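Local atomic coordinates of glutamine aminotransferase class-II domain protein (Ruegeria pomeroyi, PDB entry 3MDN), a protein that probably acts as a class-II glutamine amidotransferase, releasing ammonia from the side-chain amide of glutamine with an N-terminal nucleophile (NTN) fold. Residues D[102-107]-D[144-149]; D[111-116]-D[185-190]; D[167-172]-D[255-260]; D[181-186]-D[203-208]; D[199-204]-D[239-244]. All blocks are in the same frame, centred on the assembly; numbering follows the deposited sequence.

Interaction 1: D[102-107]-D[144-149]; sequences HPFAAR and DSEVLF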
# COMPACT_ATOMS: atom_id res chain seq x y z
N HIS D 102 0.80 6.36 14.70
CA HIS D 102 -0.17 6.63 15.76
C HIS D 102 -1.52 6.80 15.06
O HIS D 102 -1.57 6.88 13.84
CB HIS D 102 0.16 7.87 16.53
CG HIS D 102 1.56 7.92 17.07
ND1 HIS D 102 2.68 7.61 16.32
CD2 HIS D 102 2.02 8.31 18.28
CE1 HIS D 102 3.77 7.79 17.05
NE2 HIS D 102 3.39 8.24 18.24
N PRO D 103 -2.62 6.78 15.81
CA PRO D 103 -2.73 6.41 17.20
C PRO D 103 -2.48 4.92 17.41
O PRO D 103 -2.39 4.16 16.43
CB PRO D 103 -4.19 6.74 17.53
CG PRO D 103 -4.65 7.63 16.42
CD PRO D 103 -3.92 7.13 15.24
N PHE D 104 -2.30 4.55 18.67
CA PHE D 104 -2.28 3.19 19.18
C PHE D 104 -3.58 2.96 19.96
O PHE D 104 -4.23 3.89 20.41
CB PHE D 104 -1.05 2.99 20.07
CG PHE D 104 0.27 3.25 19.36
CD1 PHE D 104 0.83 2.26 18.53
CD2 PHE D 104 0.93 4.48 19.46
CE1 PHE D 104 2.03 2.49 17.85
CE2 PHE D 104 2.12 4.71 18.80
CZ PHE D 104 2.68 3.71 17.99
N ALA D 105 -4.01 1.71 20.06
CA ALA D 105 -5.27 1.43 20.74
C ALA D 105 -5.14 0.09 21.41
O ALA D 105 -4.52 -0.82 20.86
CB ALA D 105 -6.44 1.40 19.73
N ALA D 106 -5.74 -0.03 22.58
CA ALA D 106 -5.82 -1.32 23.25
C ALA D 106 -7.01 -1.22 24.18
O ALA D 106 -7.13 -0.25 24.92
CB ALA D 106 -4.53 -1.62 24.01
N ARG D 107 -7.91 -2.21 24.11
CA ARG D 107 -9.16 -2.17 24.86
C ARG D 107 -9.98 -0.91 24.55
O ARG D 107 -10.18 -0.60 23.38
CB ARG D 107 -8.87 -2.28 26.35
CG ARG D 107 -8.20 -3.59 26.69
CD ARG D 107 -7.77 -3.63 28.13
NE ARG D 107 -7.04 -4.88 28.36
CZ ARG D 107 -6.59 -5.28 29.53
NH1 ARG D 107 -6.79 -4.51 30.61
NH2 ARG D 107 -5.94 -6.43 29.62
N ASP D 144 9.04 4.25 20.55
CA ASP D 144 8.97 4.75 21.93
C ASP D 144 7.58 5.18 22.31
O ASP D 144 7.16 5.00 23.44
CB ASP D 144 9.96 5.87 22.18
CG ASP D 144 9.88 7.00 21.14
OD1 ASP D 144 8.87 7.13 20.41
OD2 ASP D 144 10.84 7.80 21.06
N SER D 145 6.85 5.74 21.35
CA SER D 145 5.46 6.13 21.59
C SER D 145 4.62 4.97 22.06
O SER D 145 3.81 5.12 22.97
CB SER D 145 4.85 6.69 20.30
OG SER D 145 5.59 7.82 19.87
N GLU D 146 4.79 3.81 21.43
CA GLU D 146 3.98 2.63 21.73
C GLU D 146 4.34 2.09 23.11
O GLU D 146 3.47 1.74 23.88
CB GLU D 146 4.12 1.57 20.65
CG GLU D 146 3.15 0.40 20.83
CD GLU D 146 3.27 -0.68 19.80
OE1 GLU D 146 4.41 -0.97 19.33
OE2 GLU D 146 2.21 -1.30 19.51
N VAL D 147 5.63 2.07 23.43
CA VAL D 147 6.06 1.81 24.80
C VAL D 147 5.40 2.73 25.84
O VAL D 147 4.83 2.25 26.82
CB VAL D 147 7.59 1.90 24.96
CG1 VAL D 147 8.00 1.42 26.38
CG2 VAL D 147 8.25 1.02 23.95
N LEU D 148 5.46 4.04 25.62
CA LEU D 148 4.90 4.97 26.57
C LEU D 148 3.43 4.59 26.87
O LEU D 148 2.96 4.60 28.01
CB LEU D 148 4.98 6.39 26.02
CG LEU D 148 5.38 7.62 26.85
CD1 LEU D 148 4.65 8.84 26.31
CD2 LEU D 148 5.14 7.49 28.37
N PHE D 149 2.68 4.27 25.82
CA PHE D 149 1.26 3.93 25.96
C PHE D 149 1.09 2.65 26.76
O PHE D 149 0.30 2.59 27.69
CB PHE D 149 0.62 3.76 24.59
CG PHE D 149 -0.82 3.29 24.61
CD1 PHE D 149 -1.75 3.83 25.48
CD2 PHE D 149 -1.25 2.35 23.67
CE1 PHE D 149 -3.10 3.42 25.43
CE2 PHE D 149 -2.59 1.92 23.64
CZ PHE D 149 -3.50 2.46 24.51
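Phe104 and Phe149 carry most of the packing here, where strand 104-106 runs beneath the start of helix 144-154 with axes 9.5 Å apart at 30°. The main aromatic interaction is a CH-pi contact: Glu146 CB sits over one face of the Phe104 ring, 3.8 Å from its centroid. With CG anti to the backbone N (chi1 -172°), the Glu146 chain continues across the ring at about a right angle, and its CG comes within 3.8 Å of Phe104 CE1. Ser145 CB adds a contact of 3.7 Å with Phe104 CE2. Among the apolar contacts, Phe104 CB lies 3.7 Å from Phe149 CD2, while the edge of the Phe149 ring meets the backbone between Ala105 and Ala106. Ala106 CB touches the same ring at CE2, 4.1 Å away. An alanine in place of Phe104 would probably leave Glu146 CB and CG and Ser145 CB without their aromatic partner and open a gap between helix and strand. The polar component is less certain: Ser145 OG is 2.8 Å from His102 NE2, but its position is doubtful. Beyond the two segments, Glu146 forms a salt bridge with Arg139. Its methylene carbons thus pack on the aromatic ring while its buried carboxylate is paired with the arginine.

Interaction 2: D[111-116]-D[185-190]; sequences FMHNGQ and MRLSAA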
# COMPACT_ATOMS: atom_id res chain seq x y z
N PHE D 111 -4.34 6.45 21.91
CA PHE D 111 -3.23 7.25 22.39
C PHE D 111 -2.35 7.66 21.22
O PHE D 111 -2.12 6.88 20.31
CB PHE D 111 -2.44 6.37 23.37
CG PHE D 111 -1.24 7.03 24.00
CD1 PHE D 111 -0.02 7.05 23.34
CD2 PHE D 111 -1.33 7.60 25.26
CE1 PHE D 111 1.08 7.64 23.92
CE2 PHE D 111 -0.24 8.20 25.86
CZ PHE D 111 0.97 8.23 25.18
N MSE D 112 -1.89 8.89 21.22
CA MSE D 112 -0.89 9.36 20.26
C MSE D 112 0.06 10.37 20.92
O MSE D 112 -0.29 11.03 21.91
CB MSE D 112 -1.54 9.94 19.01
CG MSE D 112 -2.47 11.08 19.23
SE MSE D 112 -3.22 11.63 17.51
CE MSE D 112 -4.37 13.04 18.28
N HIS D 113 1.27 10.47 20.37
CA HIS D 113 2.36 11.12 21.03
C HIS D 113 3.23 11.78 19.96
O HIS D 113 3.50 11.20 18.93
CB HIS D 113 3.16 10.08 21.85
CG HIS D 113 4.60 10.45 22.10
ND1 HIS D 113 4.98 11.42 23.01
CD2 HIS D 113 5.75 9.94 21.60
CE1 HIS D 113 6.30 11.51 23.03
NE2 HIS D 113 6.79 10.62 22.18
N ASN D 114 3.60 13.01 20.23
CA ASN D 114 4.54 13.80 19.47
C ASN D 114 5.75 14.00 20.41
O ASN D 114 5.59 14.40 21.59
CB ASN D 114 3.85 15.15 19.14
CG ASN D 114 4.51 15.90 18.03
OD1 ASN D 114 4.00 16.95 17.61
ND2 ASN D 114 5.63 15.41 17.53
N GLY D 115 6.95 13.70 19.90
CA GLY D 115 8.21 13.97 20.60
C GLY D 115 9.14 12.74 20.55
O GLY D 115 9.09 11.96 19.60
N GLN D 116 9.94 12.55 21.58
CA GLN D 116 10.91 11.48 21.59
C GLN D 116 11.40 11.19 22.99
O GLN D 116 11.35 12.05 23.88
CB GLN D 116 12.12 11.89 20.75
CG GLN D 116 12.87 13.12 21.30
CD GLN D 116 14.21 13.34 20.61
OE1 GLN D 116 15.16 12.56 20.80
NE2 GLN D 116 14.30 14.39 19.81
N MSE D 185 13.29 13.43 27.56
CA MSE D 185 11.87 13.23 27.37
C MSE D 185 11.26 14.48 26.77
O MSE D 185 11.30 15.53 27.39
CB MSE D 185 11.17 12.91 28.69
CG MSE D 185 9.63 12.87 28.55
SE MSE D 185 9.04 11.30 27.47
CE MSE D 185 9.81 9.90 28.58
N ARG D 186 10.73 14.37 25.55
CA ARG D 186 9.93 15.46 24.97
C ARG D 186 8.57 14.86 24.65
O ARG D 186 8.49 13.86 23.94
CB ARG D 186 10.56 15.98 23.69
CG ARG D 186 11.95 16.57 23.85
CD ARG D 186 11.90 18.06 23.65
NE ARG D 186 13.16 18.76 23.91
CZ ARG D 186 13.99 19.22 22.96
NH1 ARG D 186 13.70 19.03 21.67
NH2 ARG D 186 15.10 19.87 23.31
N LEU D 187 7.50 15.48 25.16
CA LEU D 187 6.21 14.82 25.10
C LEU D 187 5.02 15.76 24.94
O LEU D 187 4.80 16.63 25.76
CB LEU D 187 6.00 13.99 26.38
CG LEU D 187 4.59 13.36 26.42
CD1 LEU D 187 4.69 11.89 26.68
CD2 LEU D 187 3.71 14.00 27.48
N SER D 188 4.23 15.55 23.90
CA SER D 188 2.89 16.05 23.87
C SER D 188 2.13 14.81 23.47
O SER D 188 2.57 14.05 22.58
CB SER D 188 2.73 17.18 22.84
OG SER D 188 2.48 16.57 21.60
N ALA D 189 1.03 14.54 24.16
CA ALA D 189 0.26 13.33 23.87
C ALA D 189 -1.22 13.65 24.01
O ALA D 189 -1.59 14.53 24.81
CB ALA D 189 0.62 12.24 24.86
N ALA D 190 -2.04 12.95 23.23
CA ALA D 190 -3.51 12.96 23.41
C ALA D 190 -3.97 11.55 23.55
O ALA D 190 -3.39 10.63 22.96
CB ALA D 190 -4.22 13.62 22.22
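Met112 and Ala190 face each other as a hydrogen-bonded pair in an antiparallel ladder that joins strands 109-114 and 185-192 in the curled sheet, one layer of what is consistent with the NTN alpha-beta-beta-alpha sandwich. Side chains alternate between the two faces. On one face lie Met112, Asn114 and Gln116, opposite Ala190, Ser188 and Arg186. The selenomethionine Met112 has CG between its backbone N and carbonyl carbon (chi1 58°); the chain is extended from there, and its CE reaches Ala190 CB at 4.0 Å. Asn114 meets Ser188 through CB, 3.2 Å from Ser188 OG, whose hydrogen-bond partner is Trp6 NE1. Trp6 also packs on Met112, Asn114 and Ala190, so the neighbouring sheet with strand 6-10 covers this face. Arg186 comes beside the Gln116 side chain at CB, 4.4 Å from Gln116 CG, and sends its guanidinium off to Asp205. The other face carries His113 and Ala189 as a non-hydrogen-bonded pair. There the Phe111 ring swings over its neighbour strand until CZ is 4.0 Å from Ala189 CB, and the Leu187 side chain crosses that of His113 at about a right angle. Leu148 of helix 144-154 packs on both Phe111 and Leu187. Main-chain bonds pair Met112 with Ala190, Asn114 with Ser188 and Gln116 with Arg186; that from Asn114 N to Ser188 O is 2.8 Å. Between the last two pairs the chain turns at Gly115, whose CA lies 3.4 Å from Arg186 O in a CA-H...O contact.

Interaction 3: D[167-172]-D[255-260]; sequences RAIARL and RDFAPA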
# COMPACT_ATOMS: atom_id res chain seq x y z
N ARG D 167 3.83 8.14 35.96
CA ARG D 167 4.78 7.05 36.28
C ARG D 167 5.50 6.44 35.05
O ARG D 167 6.72 6.14 35.09
CB ARG D 167 4.07 5.97 37.11
CG ARG D 167 3.80 6.35 38.58
CD ARG D 167 3.20 5.16 39.41
NE ARG D 167 1.91 4.73 38.87
CZ ARG D 167 0.74 5.29 39.20
NH1 ARG D 167 -0.39 4.86 38.66
NH2 ARG D 167 0.71 6.27 40.07
N ALA D 168 4.76 6.24 33.97
CA ALA D 168 5.36 5.72 32.74
C ALA D 168 6.45 6.68 32.22
O ALA D 168 7.55 6.26 31.81
CB ALA D 168 4.30 5.54 31.69
N ILE D 169 6.16 7.98 32.28
CA ILE D 169 7.15 8.97 31.84
C ILE D 169 8.41 8.98 32.71
O ILE D 169 9.54 9.00 32.19
CB ILE D 169 6.48 10.36 31.75
CG1 ILE D 169 5.63 10.42 30.47
CG2 ILE D 169 7.52 11.48 31.77
CD1 ILE D 169 4.72 11.62 30.46
N ALA D 170 8.23 8.98 34.04
CA ALA D 170 9.36 8.89 34.98
C ALA D 170 10.26 7.71 34.64
O ALA D 170 11.49 7.83 34.56
CB ALA D 170 8.86 8.77 36.45
N ARG D 171 9.65 6.55 34.45
CA ARG D 171 10.39 5.34 34.13
C ARG D 171 11.20 5.48 32.83
O ARG D 171 12.39 5.15 32.78
CB ARG D 171 9.43 4.17 34.03
CG ARG D 171 9.32 3.40 35.31
CD ARG D 171 10.37 2.23 35.29
NE ARG D 171 9.77 0.90 35.14
CZ ARG D 171 8.47 0.65 35.26
NH1 ARG D 171 7.63 1.64 35.51
NH2 ARG D 171 8.02 -0.58 35.12
N LEU D 172 10.57 5.99 31.77
CA LEU D 172 11.30 6.10 30.50
C LEU D 172 12.36 7.19 30.53
O LEU D 172 13.43 7.05 29.93
CB LEU D 172 10.34 6.33 29.33
CG LEU D 172 9.62 5.12 28.76
CD1 LEU D 172 8.59 5.55 27.73
CD2 LEU D 172 10.61 4.15 28.15
N ARG D 255 -4.59 20.90 35.03
CA ARG D 255 -4.07 20.34 36.27
C ARG D 255 -2.55 20.27 36.10
O ARG D 255 -2.08 20.05 34.97
CB ARG D 255 -4.60 18.92 36.36
CG ARG D 255 -5.21 18.48 37.64
CD ARG D 255 -5.70 17.04 37.41
NE ARG D 255 -5.04 16.14 38.34
CZ ARG D 255 -5.36 14.86 38.55
NH1 ARG D 255 -6.37 14.29 37.90
NH2 ARG D 255 -4.67 14.17 39.44
N ASP D 256 -1.78 20.42 37.17
CA ASP D 256 -0.32 20.31 37.10
C ASP D 256 0.06 18.88 36.76
O ASP D 256 -0.66 17.93 37.10
CB ASP D 256 0.40 20.74 38.41
CG ASP D 256 0.39 22.27 38.65
OD1 ASP D 256 0.28 23.07 37.67
OD2 ASP D 256 0.50 22.69 39.83
N PHE D 257 1.17 18.72 36.06
CA PHE D 257 1.58 17.40 35.60
C PHE D 257 3.10 17.33 35.56
O PHE D 257 3.75 18.07 34.83
CB PHE D 257 1.00 17.09 34.21
CG PHE D 257 1.44 15.76 33.64
CD1 PHE D 257 0.84 14.58 34.08
CD2 PHE D 257 2.47 15.68 32.71
CE1 PHE D 257 1.23 13.34 33.57
CE2 PHE D 257 2.88 14.45 32.19
CZ PHE D 257 2.25 13.26 32.63
N ALA D 258 3.67 16.46 36.37
CA ALA D 258 5.11 16.24 36.32
C ALA D 258 5.36 14.75 36.49
O ALA D 258 4.54 14.09 37.11
CB ALA D 258 5.81 17.06 37.43
N PRO D 259 6.47 14.22 35.93
CA PRO D 259 6.77 12.78 36.12
C PRO D 259 6.75 12.41 37.60
O PRO D 259 7.13 13.22 38.44
CB PRO D 259 8.19 12.62 35.56
CG PRO D 259 8.48 13.85 34.80
CD PRO D 259 7.63 14.95 35.38
N ALA D 260 6.30 11.20 37.91
CA ALA D 260 6.10 10.75 39.29
C ALA D 260 7.38 10.81 40.11
O ALA D 260 8.48 10.60 39.58
CB ALA D 260 5.52 9.33 39.30
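Ile169 has CG1 anti to its carbonyl carbon (chi1 -76°) and CD1 extended beyond it (chi2 167°), while Phe257 has CG anti to its backbone N (chi1 177°); the two side chains cross obliquely. Their meeting point is the ring edge, where Ile169 CD1 lies in the plane of the Phe257 ring, 3.7 Å from CZ. The second branch, Ile169 CG2, turns to the proline and stands 4.0 Å from Pro259 CG. The contact joins helix 161-179, which lies against the curled beta-sheet, to the chain that has just left strand 251-256 and runs over to the helix. An alanine at Ile169 would probably leave Phe257 CZ and Pro259 CG without the CD1 and CG2 methyls they rest on and open a gap there. Farther along, Ala170 CB rests 4.0 Å from Pro259 CB and 3.6 Å from Ala260 O. No hydrogen bond links the two segments through their side chains. Arg167 takes part through its aliphatic portion, CG touching Ala260 CB at 3.5 Å, whereas its guanidinium forms salt bridges with Glu155 and Asp160. The Phe257 ring also meets that of His162 edge-to-face.

Interaction 4: D[181-186]-D[203-208]; sequences TTPHMR and SSDHIA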
# COMPACT_ATOMS: atom_id res chain seq x y z
N THR D 181 20.34 9.67 25.61
CA THR D 181 20.96 10.97 25.42
C THR D 181 19.91 12.03 25.63
O THR D 181 18.75 11.72 25.92
CB THR D 181 21.53 11.16 23.99
OG1 THR D 181 20.46 11.09 23.04
CG2 THR D 181 22.53 10.12 23.65
N THR D 182 20.35 13.27 25.47
CA THR D 182 19.53 14.47 25.48
C THR D 182 18.81 14.58 24.15
O THR D 182 19.36 14.17 23.13
CB THR D 182 20.45 15.70 25.58
OG1 THR D 182 20.93 15.78 26.91
CG2 THR D 182 19.70 16.98 25.26
N PRO D 183 17.58 15.10 24.16
CA PRO D 183 16.72 15.35 25.33
C PRO D 183 16.09 14.07 25.83
O PRO D 183 15.63 13.28 25.03
CB PRO D 183 15.62 16.28 24.78
CG PRO D 183 15.68 16.15 23.32
CD PRO D 183 17.11 15.85 22.98
N HIS D 184 16.03 13.91 27.13
CA HIS D 184 15.61 12.66 27.71
C HIS D 184 14.12 12.40 27.49
O HIS D 184 13.74 11.27 27.22
CB HIS D 184 16.02 12.56 29.18
CG HIS D 184 17.51 12.64 29.37
ND1 HIS D 184 18.37 11.69 28.86
CD2 HIS D 184 18.28 13.57 29.98
CE1 HIS D 184 19.62 12.04 29.15
NE2 HIS D 184 19.58 13.17 29.83
N MSE D 185 13.29 13.43 27.56
CA MSE D 185 11.87 13.23 27.37
C MSE D 185 11.26 14.48 26.77
O MSE D 185 11.30 15.53 27.39
CB MSE D 185 11.17 12.91 28.69
CG MSE D 185 9.63 12.87 28.55
SE MSE D 185 9.04 11.30 27.47
CE MSE D 185 9.81 9.90 28.58
N ARG D 186 10.73 14.37 25.55
CA ARG D 186 9.93 15.46 24.97
C ARG D 186 8.57 14.86 24.65
O ARG D 186 8.49 13.86 23.94
CB ARG D 186 10.56 15.98 23.69
CG ARG D 186 11.95 16.57 23.85
CD ARG D 186 11.90 18.06 23.65
NE ARG D 186 13.16 18.76 23.91
CZ ARG D 186 13.99 19.22 22.96
NH1 ARG D 186 13.70 19.03 21.67
NH2 ARG D 186 15.10 19.87 23.31
N SER D 203 8.36 18.17 29.18
CA SER D 203 9.72 17.98 28.64
C SER D 203 10.75 17.94 29.77
O SER D 203 10.60 18.63 30.78
CB SER D 203 10.08 19.13 27.68
OG SER D 203 11.41 18.97 27.18
N SER D 204 11.82 17.19 29.57
CA SER D 204 12.92 17.25 30.53
C SER D 204 13.79 18.50 30.34
O SER D 204 14.69 18.74 31.15
CB SER D 204 13.80 16.02 30.39
OG SER D 204 14.20 15.88 29.04
N ASP D 205 13.55 19.28 29.28
CA ASP D 205 14.29 20.54 29.07
C ASP D 205 13.32 21.70 28.80
O ASP D 205 12.15 21.59 29.15
CB ASP D 205 15.44 20.42 28.03
CG ASP D 205 14.96 20.06 26.58
OD1 ASP D 205 15.84 19.75 25.74
OD2 ASP D 205 13.75 20.10 26.26
N HIS D 206 13.80 22.78 28.19
CA HIS D 206 12.96 23.97 27.90
C HIS D 206 12.10 23.88 26.65
O HIS D 206 11.26 24.75 26.43
CB HIS D 206 13.84 25.22 27.80
CG HIS D 206 14.95 25.09 26.81
ND1 HIS D 206 15.87 24.06 26.86
CD2 HIS D 206 15.30 25.86 25.75
CE1 HIS D 206 16.73 24.20 25.87
NE2 HIS D 206 16.41 25.28 25.18
N ILE D 207 12.29 22.86 25.81
CA ILE D 207 11.50 22.71 24.58
C ILE D 207 10.49 21.56 24.73
O ILE D 207 10.87 20.45 25.12
CB ILE D 207 12.41 22.40 23.34
CG1 ILE D 207 13.31 23.59 23.00
CG2 ILE D 207 11.57 21.97 22.13
CD1 ILE D 207 14.39 23.27 21.95
N ALA D 208 9.22 21.82 24.43
CA ALA D 208 8.15 20.83 24.51
C ALA D 208 7.26 20.97 23.30
O ALA D 208 6.85 22.07 23.00
CB ALA D 208 7.35 21.07 25.76
O HOH W 1 16.92 16.63 28.69
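Arg186 and Ser203 form a non-hydrogen-bonded antiparallel pair, and beside them Ser204 N donates to Met185 O at 2.8 Å where one chain enters the sheet and the other leaves it. The Ser204 side chain adds a second link: with OG placed between its backbone N and carbonyl carbon (chi1 54°), that oxygen accepts from Met185 N at 3.0 Å. A water bonded to the same Ser204 OG also accepts from His184 N, which extends the polar link toward the preceding loop. The largest single share of the contact belongs to Arg186, whose chain bends at chi2 (-110°) to run toward the loop after strand 197-203. Its guanidinium grips Asp205 side-on, with NE bonded to OD2 at 2.8 Å and NH2 to OD1. OD1 is met on its syn lone pair, and the two flat groups are turned 38° from each other. Both faces of the guanidinium are covered by aliphatic carbon. Ile207 CB stands over the centre of one, 3.5 Å above the plane, and CG of Pro183, a residue preceded by a cis peptide bond, stands over the centre of the opposite one at the same height. Sandwiched in this way and tied at its edge, the group is held against rotation. The charge of the arginine would also be expected to stabilise the carboxylate. Asp205 OD2 has a further donor, Ile207 N at 3.2 Å, which approaches from above the carboxylate plane. This last bond, from a backbone N two residues on, defines an Asx turn in the surface loop between strands 197-203 and 212-216.

Interaction 5: D[199-204]-D[239-244]; sequences AARYSS and LRPGRM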
# COMPACT_ATOMS: atom_id res chain seq x y z
N ALA D 199 -5.04 15.33 27.36
CA ALA D 199 -3.82 15.68 26.66
C ALA D 199 -2.82 16.14 27.68
O ALA D 199 -3.19 16.75 28.68
CB ALA D 199 -4.08 16.77 25.61
N ALA D 200 -1.56 15.85 27.46
CA ALA D 200 -0.52 16.26 28.40
C ALA D 200 0.65 16.80 27.61
O ALA D 200 0.82 16.47 26.45
CB ALA D 200 -0.09 15.08 29.29
N ARG D 201 1.42 17.67 28.23
CA ARG D 201 2.61 18.26 27.63
C ARG D 201 3.66 18.34 28.70
O ARG D 201 3.41 18.85 29.80
CB ARG D 201 2.31 19.66 27.05
CG ARG D 201 3.49 20.34 26.37
CD ARG D 201 3.10 21.75 25.91
NE ARG D 201 4.14 22.42 25.14
CZ ARG D 201 4.15 23.73 24.87
NH1 ARG D 201 3.17 24.50 25.34
NH2 ARG D 201 5.14 24.25 24.15
N TYR D 202 4.84 17.80 28.37
CA TYR D 202 5.95 17.76 29.32
C TYR D 202 7.30 17.63 28.60
O TYR D 202 7.38 17.04 27.54
CB TYR D 202 5.75 16.58 30.30
CG TYR D 202 7.01 16.28 31.09
CD1 TYR D 202 7.38 17.09 32.17
CD2 TYR D 202 7.86 15.27 30.70
CE1 TYR D 202 8.56 16.87 32.87
CE2 TYR D 202 9.03 15.02 31.39
CZ TYR D 202 9.38 15.83 32.48
OH TYR D 202 10.55 15.57 33.17
N SER D 203 8.36 18.17 29.18
CA SER D 203 9.72 17.98 28.64
C SER D 203 10.75 17.94 29.77
O SER D 203 10.60 18.63 30.78
CB SER D 203 10.08 19.13 27.68
OG SER D 203 11.41 18.97 27.18
N SER D 204 11.82 17.19 29.57
CA SER D 204 12.92 17.25 30.53
C SER D 204 13.79 18.50 30.34
O SER D 204 14.69 18.74 31.15
CB SER D 204 13.80 16.02 30.39
OG SER D 204 14.20 15.88 29.04
N LEU D 239 -1.70 25.01 26.02
CA LEU D 239 -1.51 24.20 27.21
C LEU D 239 -0.03 24.29 27.54
O LEU D 239 0.81 23.84 26.78
CB LEU D 239 -1.96 22.73 26.98
CG LEU D 239 -1.77 21.70 28.10
CD1 LEU D 239 -2.67 21.97 29.31
CD2 LEU D 239 -2.02 20.27 27.59
N ARG D 240 0.31 24.92 28.66
CA ARG D 240 1.71 25.07 29.04
C ARG D 240 2.41 23.74 29.36
O ARG D 240 1.74 22.76 29.76
CB ARG D 240 1.83 26.06 30.21
CG ARG D 240 1.34 27.47 29.82
CD ARG D 240 1.53 28.53 30.93
NE ARG D 240 1.22 28.05 32.28
CZ ARG D 240 -0.00 27.72 32.73
NH1 ARG D 240 -1.07 27.83 31.93
NH2 ARG D 240 -0.15 27.29 33.97
N PRO D 241 3.74 23.68 29.16
CA PRO D 241 4.50 22.49 29.56
C PRO D 241 4.28 22.21 31.06
O PRO D 241 4.10 23.15 31.81
CB PRO D 241 5.97 22.89 29.33
CG PRO D 241 5.95 24.16 28.60
CD PRO D 241 4.61 24.81 28.80
N GLY D 242 4.28 20.95 31.48
CA GLY D 242 4.07 20.63 32.91
C GLY D 242 2.59 20.64 33.30
O GLY D 242 2.25 20.85 34.46
N ARG D 243 1.71 20.40 32.32
CA ARG D 243 0.25 20.52 32.49
C ARG D 243 -0.50 19.38 31.80
O ARG D 243 -0.03 18.86 30.81
CB ARG D 243 -0.28 21.86 31.89
CG ARG D 243 0.27 23.12 32.52
CD ARG D 243 -0.25 23.32 33.95
NE ARG D 243 -1.53 24.01 33.95
CZ ARG D 243 -2.22 24.33 35.04
NH1 ARG D 243 -1.78 23.99 36.23
NH2 ARG D 243 -3.36 24.98 34.93
N MSE D 244 -1.67 19.03 32.34
CA MSE D 244 -2.56 18.02 31.74
C MSE D 244 -3.97 18.57 31.61
O MSE D 244 -4.52 19.16 32.55
CB MSE D 244 -2.58 16.71 32.56
CG MSE D 244 -3.63 15.68 32.05
SE MSE D 244 -3.39 13.85 32.77
CE MSE D 244 -1.60 13.62 32.17
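The guanidinium of Arg201 has Pro241 CD over one face, 3.7 Å above the plane and offset toward the rim, and the carbonyl of Leu239 at its edge. A second flat group, the guanidinium of Arg243, has Arg240 NH2 over one face, toward the rim, and is held by salt bridges to Asp256 and Glu254. The backbone between these groups is a G1 beta bulge, in which Gly242 and Arg243 both lie opposite Arg201 where strand 243-248 begins alongside strand 197-203. Gly242 N donates to Arg201 O at 2.8 Å, and Arg243 N makes a weak bond of 3.4 Å to the same Arg201 O. Arg201 N returns a bond to Arg243 O at 3.2 Å. Gly242 has a positive phi of 82°, at which a side chain would collide with the carbonyl oxygen before it. Residues 239-241, just before the bulge, run beside the Arg201 side chain. That side chain is extended, with CG anti to the backbone N (chi1 -179°), and runs side by side with the Pro241 ring, pointing the same way. At its end, Arg201 NH1 donates to Leu239 O at 2.8 Å, in the plane of the guanidinium though tilted from that of the carbonyl. NH1 also forms a salt bridge with Glu238, and NH2 bonds to Ala208 O, which leaves this buried charge held from several directions. On the other face of the strand pair, Ala200 opposes the selenomethionine Met244, which bends at its last torsion and sets CE 3.6 Å from Ala200 CB.

All five interactions reach one curled antiparallel sheet, whose strands pair in the order 104-106, 109-114, 185-192, 197-203, 243-248 and 251-256. Interaction 2 lies between interaction 1 and interaction 5, its centre about 10 Å from the centre of each. Helices 144-154 and 161-179, used by interactions 1 and 3, cover one face of this sheet and touch through Leu148 and Ile169. Interaction 4, about 20 Å from interaction 1 centre to centre, lies where strand 185-192 begins and strand 197-203 ends. Interactions 1 and 2 alternate along the chain, whereas interactions 4 and 5 are nested within the loop that interaction 3 closes. Interaction 3 ties the chain after strand 251-256 to helix 161-179.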